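Local coordinates for ferredoxin, 2Fe-2S (Aquifex aeolicus, PDB 1M2D), which carries a single [2Fe-2S] cluster in a thioredoxin-like fold, forms a homodimer in solution and serves as an electron-transfer protein, at residues Arg28-Ala33 / Gly75-Glu80. The protein carries 1 engineered substitution. Numbering follows the deposited sequence.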
ATOM      1  N   ARG A  28      -3.996 -12.656  -6.564  1.00 12.90           N
ATOM      2  CA  ARG A  28      -5.208 -12.553  -5.702  1.00 13.77           C
ATOM      3  C   ARG A  28      -5.278 -13.755  -4.787  1.00 14.21           C
ATOM      4  O   ARG A  28      -5.797 -13.624  -3.704  1.00 15.58           O
ATOM      5  CB  ARG A  28      -6.453 -12.357  -6.564  1.00 18.22           C
ATOM      6  CG  ARG A  28      -6.269 -10.974  -7.240  1.00 22.31           C
ATOM      7  CD  ARG A  28      -7.440 -10.676  -8.087  1.00 23.25           C
ATOM      8  NE  ARG A  28      -7.197  -9.353  -8.651  1.00 17.45           N
ATOM      9  CZ  ARG A  28      -8.152  -8.893  -9.435  1.00 15.94           C
ATOM     10  NH1 ARG A  28      -9.221  -9.609  -9.699  1.00 23.94           N
ATOM     11  NH2 ARG A  28      -8.010  -7.695  -9.998  1.00 17.39           N
ATOM     12  N   GLU A  29      -4.752 -14.915  -5.217  1.00 14.69           N
ATOM     13  CA  GLU A  29      -4.664 -16.072  -4.331  1.00 15.35           C
ATOM     14  C   GLU A  29      -3.618 -15.857  -3.223  1.00 13.60           C
ATOM     15  O   GLU A  29      -3.778 -16.335  -2.094  1.00 14.28           O
ATOM     16  CB  GLU A  29      -4.354 -17.343  -5.102  1.00 17.86           C
ATOM     17  CG  GLU A  29      -5.583 -17.675  -5.926  1.00 20.92           C
ATOM     18  CD  GLU A  29      -5.644 -16.954  -7.209  1.00 20.40           C
ATOM     19  OE1 GLU A  29      -4.766 -16.210  -7.664  1.00 30.05           O
ATOM     20  OE2 GLU A  29      -6.726 -17.183  -7.807  1.00 47.21           O
ATOM     21  N   VAL A  30      -2.579 -15.117  -3.489  1.00 12.46           N
ATOM     22  CA  VAL A  30      -1.599 -14.674  -2.488  1.00 11.29           C
ATOM     23  C   VAL A  30      -2.268 -13.802  -1.426  1.00 11.79           C
ATOM     24  O   VAL A  30      -2.146 -13.997  -0.231  1.00 12.32           O
ATOM     25  CB  VAL A  30      -0.428 -13.952  -3.117  1.00 10.83           C
ATOM     26  CG1 VAL A  30       0.504 -13.342  -2.067  1.00 11.31           C
ATOM     27  CG2 VAL A  30       0.342 -14.924  -3.987  1.00 12.19           C
ATOM     28  N   PHE A  31      -3.007 -12.789  -1.900  1.00 11.93           N
ATOM     29  CA  PHE A  31      -3.714 -11.860  -1.029  1.00 12.30           C
ATOM     30  C   PHE A  31      -4.668 -12.663  -0.155  1.00 13.79           C
ATOM     31  O   PHE A  31      -4.767 -12.525   1.063  1.00 14.93           O
ATOM     32  CB  PHE A  31      -4.458 -10.786  -1.825  1.00 12.57           C
ATOM     33  CG  PHE A  31      -5.330  -9.883  -1.003  1.00 13.29           C
ATOM     34  CD1 PHE A  31      -4.759  -8.935  -0.163  1.00 13.21           C
ATOM     35  CD2 PHE A  31      -6.711  -9.971  -1.039  1.00 17.07           C
ATOM     36  CE1 PHE A  31      -5.542  -8.129   0.622  1.00 13.92           C
ATOM     37  CE2 PHE A  31      -7.498  -9.171  -0.219  1.00 18.28           C
ATOM     38  CZ  PHE A  31      -6.929  -8.283   0.604  1.00 14.72           C
ATOM     39  N   GLN A  32      -5.463 -13.539  -0.723  1.00 15.05           N
ATOM     40  CA  GLN A  32      -6.414 -14.400  -0.024  1.00 18.24           C
ATOM     41  C   GLN A  32      -5.673 -15.233   1.043  1.00 18.32           C
ATOM     42  O   GLN A  32      -6.141 -15.377   2.154  1.00 19.81           O
ATOM     43  CB  GLN A  32      -7.101 -15.320  -0.997  1.00 24.02           C
ATOM     44  CG  GLN A  32      -8.059 -16.453  -0.664  1.00 46.94           C
ATOM     45  CD  GLN A  32      -8.722 -16.805  -1.997  1.00 54.28           C
ATOM     46  OE1 GLN A  32      -8.015 -17.302  -2.880  1.00 77.48           O
ATOM     47  NE2 GLN A  32      -9.998 -16.494  -2.178  1.00 65.88           N
ATOM     48  N   ALA A  33      -4.544 -15.803   0.710  1.00 17.09           N
ATOM     49  CA  ALA A  33      -3.782 -16.634   1.651  1.00 14.57           C
ATOM     50  C   ALA A  33      -3.279 -15.815   2.841  1.00 14.49           C
ATOM     51  O   ALA A  33      -3.378 -16.298   3.982  1.00 16.17           O
ATOM     52  CB  ALA A  33      -2.639 -17.330   0.978  1.00 15.96           C
ATOM     53  N   GLY A  75       9.224 -10.592  -4.578  1.00  8.11           N
ATOM     54  CA  GLY A  75       8.719 -10.933  -5.890  1.00  8.90           C
ATOM     55  C   GLY A  75       8.459 -12.403  -6.043  1.00  8.94           C
ATOM     56  O   GLY A  75       8.894 -13.227  -5.221  1.00  9.68           O
ATOM     57  N   GLN A  76       7.719 -12.728  -7.079  1.00  9.73           N
ATOM     58  CA  GLN A  76       7.419 -14.108  -7.451  1.00 10.48           C
ATOM     59  C   GLN A  76       6.708 -14.876  -6.360  1.00 10.55           C
ATOM     60  O   GLN A  76       6.892 -16.083  -6.222  1.00 12.10           O
ATOM     61  CB  GLN A  76       8.660 -14.887  -7.915  1.00 11.91           C
ATOM     62  CG  GLN A  76       9.423 -14.136  -8.966  1.00 13.92           C
ATOM     63  CD  GLN A  76      10.631 -15.016  -9.307  1.00 14.90           C
ATOM     64  OE1 GLN A  76      10.649 -15.671 -10.293  1.00 16.58           O
ATOM     65  NE2 GLN A  76      11.612 -15.038  -8.394  1.00 17.73           N
ATOM     66  N   VAL A  77       5.923 -14.177  -5.526  1.00 10.07           N
ATOM     67  CA  VAL A  77       5.321 -14.849  -4.398  1.00 10.00           C
ATOM     68  C   VAL A  77       4.198 -15.778  -4.859  1.00 10.26           C
ATOM     69  O   VAL A  77       3.315 -15.371  -5.610  1.00 11.36           O
ATOM     70  CB  VAL A  77       4.789 -13.835  -3.381  1.00  9.62           C
ATOM     71  CG1 VAL A  77       4.209 -14.528  -2.162  1.00 10.82           C
ATOM     72  CG2 VAL A  77       5.882 -12.858  -2.983  1.00  9.85           C
ATOM     73  N   LYS A  78       4.230 -17.001  -4.391  1.00 10.96           N
ATOM     74  CA  LYS A  78       3.166 -17.980  -4.612  1.00 12.17           C
ATOM     75  C   LYS A  78       2.301 -18.099  -3.388  1.00 12.03           C
ATOM     76  O   LYS A  78       2.778 -17.845  -2.275  1.00 12.33           O
ATOM     77  CB  LYS A  78       3.736 -19.370  -4.885  1.00 12.99           C
ATOM     78  CG  LYS A  78       4.554 -19.477  -6.153  1.00 17.24           C
ATOM     79  CD  LYS A  78       5.186 -20.907  -6.231  1.00 18.85           C
ATOM     80  CE  LYS A  78       5.842 -21.123  -7.573  1.00 23.36           C
ATOM     81  NZ  LYS A  78       6.378 -22.524  -7.636  1.00 26.61           N
ATOM     82  N   PRO A  79       1.054 -18.512  -3.525  1.00 12.95           N
ATOM     83  CA  PRO A  79       0.253 -18.767  -2.315  1.00 14.40           C
ATOM     84  C   PRO A  79       0.943 -19.721  -1.345  1.00 15.84           C
ATOM     85  O   PRO A  79       0.864 -19.534  -0.111  1.00 15.80           O
ATOM     86  CB  PRO A  79      -1.058 -19.301  -2.894  1.00 16.41           C
ATOM     87  CG  PRO A  79      -1.128 -18.650  -4.223  1.00 18.95           C
ATOM     88  CD  PRO A  79       0.279 -18.698  -4.758  1.00 14.35           C
ATOM     89  N   GLU A  80       1.677 -20.695  -1.850  1.00 15.60           N
ATOM     90  CA  GLU A  80       2.405 -21.664  -1.034  1.00 17.68           C
ATOM     91  C   GLU A  80       3.553 -21.055  -0.253  1.00 16.14           C
ATOM     92  O   GLU A  80       4.077 -21.698   0.650  1.00 20.42           O
ATOM     93  CB  GLU A  80       2.993 -22.788  -1.917  1.00 21.56           C
ATOM     94  CG  GLU A  80       1.939 -23.624  -2.601  1.00 24.99           C
ATOM     95  CD  GLU A  80       1.345 -23.133  -3.892  1.00 25.37           C
ATOM     96  OE1 GLU A  80       1.511 -21.998  -4.335  1.00 20.00           O
ATOM     97  OE2 GLU A  80       0.621 -23.952  -4.519  1.00 31.56           O
TER
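In V30 and V77 alike, CG1 stands anti to the backbone N (chi1 173° and -178°), and these two methyls meet at 3.9 Å, the side chains crossing at about a right angle. The same rotamer of V30 sets its other methyl, CG2, anti to the carbonyl carbon. There it faces main chain: CG2 lies 3.4 Å from V77 O and 3.7 Å from P79 N, and the ring of P79 adds CD at 3.9 Å. A single branched residue thus touches both a side chain and a bend of loop backbone. Next to CD in the ring, P79 CG rests on the helix surface, 3.6 Å from E29 CB, while the E29 chain bends at chi2 and turns its carboxylate from the loop.

The contact packs helix 27-40 on the loop leading from strand 72-74 into helix 82-91, on one face of the thioredoxin-like sheet; V82 of that helix also meets V30 and A33, and V65 of the central strand 65-68 touches both valines. V77 N bonds to P63 O and K78 N to D81 OD2. The segments themselves meet through van der Waals packing of methyls and a proline ring against side chain and main chain, without a directional polar bond.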